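Side-chain contact in glucose-6-phosphate isomerase (Plasmodium falciparum, PDB 3QKI), which probably catalyses the reversible conversion of alpha-D-glucose 6-phosphate into beta-D-fructose 6-phosphate, an early step of glycolysis: residues E147-D152 / N301-W306. Numbering follows the deposited sequence.
Sequences EKYSDD and NVFEFW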
loop_
_atom_site.group_PDB
_atom_site.type_symbol
_atom_site.label_atom_id
_atom_site.label_comp_id
_atom_site.label_asym_id
_atom_site.label_seq_id
_atom_site.Cartn_x
_atom_site.Cartn_y
_atom_site.Cartn_z
ATOM N N GLU A 147 2.668 14.412 29.120
ATOM C CA GLU A 147 3.734 15.419 29.107
ATOM C C GLU A 147 4.770 15.056 30.162
ATOM O O GLU A 147 5.958 14.985 29.820
ATOM C CB GLU A 147 3.142 16.808 29.353
ATOM C CG GLU A 147 4.171 17.912 29.454
ATOM C CD GLU A 147 3.584 19.304 29.588
ATOM O OE1 GLU A 147 4.318 20.269 29.285
ATOM O OE2 GLU A 147 2.388 19.435 29.949
ATOM N N LYS A 148 4.315 14.760 31.423
ATOM C CA LYS A 148 5.197 14.403 32.523
ATOM C C LYS A 148 5.956 13.105 32.253
ATOM O O LYS A 148 7.177 13.086 32.381
ATOM C CB LYS A 148 4.453 14.351 33.871
ATOM N N TYR A 149 5.252 12.043 31.852
ATOM C CA TYR A 149 5.861 10.748 31.586
ATOM C C TYR A 149 6.888 10.805 30.440
ATOM O O TYR A 149 7.987 10.281 30.591
ATOM C CB TYR A 149 4.792 9.659 31.335
ATOM C CG TYR A 149 5.379 8.279 31.150
ATOM C CD1 TYR A 149 5.716 7.491 32.246
ATOM C CD2 TYR A 149 5.630 7.770 29.877
ATOM C CE1 TYR A 149 6.277 6.224 32.083
ATOM C CE2 TYR A 149 6.205 6.513 29.700
ATOM C CZ TYR A 149 6.524 5.739 30.806
ATOM O OH TYR A 149 7.099 4.501 30.636
ATOM N N SER A 150 6.529 11.437 29.316
ATOM C CA SER A 150 7.407 11.544 28.144
ATOM C C SER A 150 8.605 12.439 28.453
ATOM O O SER A 150 9.708 12.083 28.076
ATOM C CB SER A 150 6.644 12.035 26.914
ATOM O OG SER A 150 6.130 13.350 27.070
ATOM N N ASP A 151 8.409 13.539 29.203
ATOM C CA ASP A 151 9.514 14.414 29.617
ATOM C C ASP A 151 10.484 13.600 30.472
ATOM O O ASP A 151 11.679 13.638 30.215
ATOM C CB ASP A 151 9.013 15.627 30.430
ATOM C CG ASP A 151 8.493 16.797 29.605
ATOM O OD1 ASP A 151 8.796 16.856 28.385
ATOM O OD2 ASP A 151 7.833 17.686 30.188
ATOM N N ASP A 152 9.952 12.794 31.411
ATOM C CA ASP A 152 10.730 11.953 32.318
ATOM C C ASP A 152 11.509 10.860 31.612
ATOM O O ASP A 152 12.641 10.580 31.997
ATOM C CB ASP A 152 9.863 11.395 33.444
ATOM C CG ASP A 152 9.438 12.386 34.541
ATOM O OD1 ASP A 152 9.833 13.573 34.466
ATOM O OD2 ASP A 152 8.707 11.973 35.457
ATOM N N ASN A 301 1.294 3.737 34.828
ATOM C CA ASN A 301 1.671 3.383 33.460
ATOM C C ASN A 301 0.471 3.057 32.539
ATOM O O ASN A 301 0.647 2.526 31.433
ATOM C CB ASN A 301 2.739 2.264 33.495
ATOM C CG ASN A 301 4.128 2.768 33.849
ATOM O OD1 ASN A 301 4.309 3.822 34.465
ATOM N ND2 ASN A 301 5.141 2.105 33.341
ATOM N N VAL A 302 -0.728 3.440 32.975
ATOM C CA VAL A 302 -1.957 3.233 32.211
ATOM C C VAL A 302 -2.516 4.582 31.824
ATOM O O VAL A 302 -2.808 5.424 32.687
ATOM C CB VAL A 302 -3.017 2.339 32.895
ATOM C CG1 VAL A 302 -4.188 2.080 31.952
ATOM C CG2 VAL A 302 -2.410 1.023 33.354
ATOM N N PHE A 303 -2.633 4.799 30.510
ATOM C CA PHE A 303 -3.098 6.056 29.931
ATOM C C PHE A 303 -4.484 5.830 29.326
ATOM O O PHE A 303 -4.689 4.926 28.523
ATOM C CB PHE A 303 -2.076 6.564 28.912
ATOM C CG PHE A 303 -0.735 6.887 29.548
ATOM C CD1 PHE A 303 0.182 5.878 29.837
ATOM C CD2 PHE A 303 -0.419 8.184 29.916
ATOM C CE1 PHE A 303 1.410 6.180 30.419
ATOM C CE2 PHE A 303 0.809 8.476 30.518
ATOM C CZ PHE A 303 1.711 7.475 30.768
ATOM N N GLU A 304 -5.445 6.594 29.784
ATOM C CA GLU A 304 -6.816 6.404 29.366
ATOM C C GLU A 304 -7.235 7.162 28.102
ATOM O O GLU A 304 -6.617 8.142 27.687
ATOM C CB GLU A 304 -7.781 6.633 30.571
ATOM C CG GLU A 304 -8.429 8.000 30.665
ATOM C CD GLU A 304 -9.085 8.374 31.983
ATOM O OE1 GLU A 304 -10.334 8.470 32.022
ATOM O OE2 GLU A 304 -8.343 8.671 32.949
ATOM N N PHE A 305 -8.278 6.637 27.479
ATOM C CA PHE A 305 -9.011 7.213 26.363
ATOM C C PHE A 305 -10.483 6.835 26.530
ATOM O O PHE A 305 -10.806 6.125 27.479
ATOM C CB PHE A 305 -8.367 6.976 24.990
ATOM C CG PHE A 305 -8.406 5.593 24.395
ATOM C CD1 PHE A 305 -7.643 4.565 24.938
ATOM C CD2 PHE A 305 -9.065 5.359 23.198
ATOM C CE1 PHE A 305 -7.612 3.310 24.340
ATOM C CE2 PHE A 305 -9.030 4.104 22.595
ATOM C CZ PHE A 305 -8.304 3.084 23.171
ATOM N N TRP A 306 -11.378 7.413 25.741
ATOM C CA TRP A 306 -12.815 7.266 25.980
ATOM C C TRP A 306 -13.592 6.622 24.851
ATOM O O TRP A 306 -13.121 6.609 23.709
ATOM C CB TRP A 306 -13.382 8.638 26.397
ATOM C CG TRP A 306 -12.585 9.220 27.527
ATOM C CD1 TRP A 306 -12.712 8.914 28.856
ATOM C CD2 TRP A 306 -11.369 9.980 27.406
ATOM N NE1 TRP A 306 -11.676 9.467 29.570
ATOM C CE2 TRP A 306 -10.836 10.128 28.707
ATOM C CE3 TRP A 306 -10.667 10.539 26.316
ATOM C CZ2 TRP A 306 -9.658 10.851 28.958
ATOM C CZ3 TRP A 306 -9.512 11.263 26.570
ATOM C CH2 TRP A 306 -9.020 11.417 27.878
HETATM O O HOH W 1 8.156 3.329 32.773
#
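Tyr149, on helix 135-154, reaches across to Phe303 and Asn301 of segment 301-306, and the contact is instructive because the partners change along one side chain. At its base CB lies 3.8 Å from Phe303 CZ, and CG is equally near that same carbon; CD2 follows at 4.0 Å. Phe303 therefore arrives with the end of its ring, in an edge-to-face pair in which its rim is turned toward the face of Tyr149, the centroids 5.5 Å apart and the planes inclined at 65°. With CG anti to the backbone N (chi1 -176°), the tyrosine ring runs past Phe303 and brings its phenol end to Asn301. The fold explains the meeting: strand 302-303 is an outermost member of a five-stranded parallel sheet, beside strand 282-285, in one of the sugar isomerase (SIS) domains of the phosphoglucose isomerase family, and helix 135-154 packs against it. Leu322 of helix 318-328 touches both aromatic side chains, while Lys145, one turn before Tyr149, makes a cation-pi contact with Phe303. Farther out, CE1 of Tyr149 passes 3.9 Å from OD1 of Asn301, a van der Waals approach with the amide plane turned 79° from the ring. The hydroxyl ends 4.1 Å from Asn301 ND2, too far for direct bonding, and a water spans the separation: it sits in the plane of the tyrosine ring, 2.7 Å from OH, and accepts a weak hydrogen bond from ND2. That buried amide nitrogen is also hydrogen-bonded to the backbone O of Met282, in the adjacent strand 282-285.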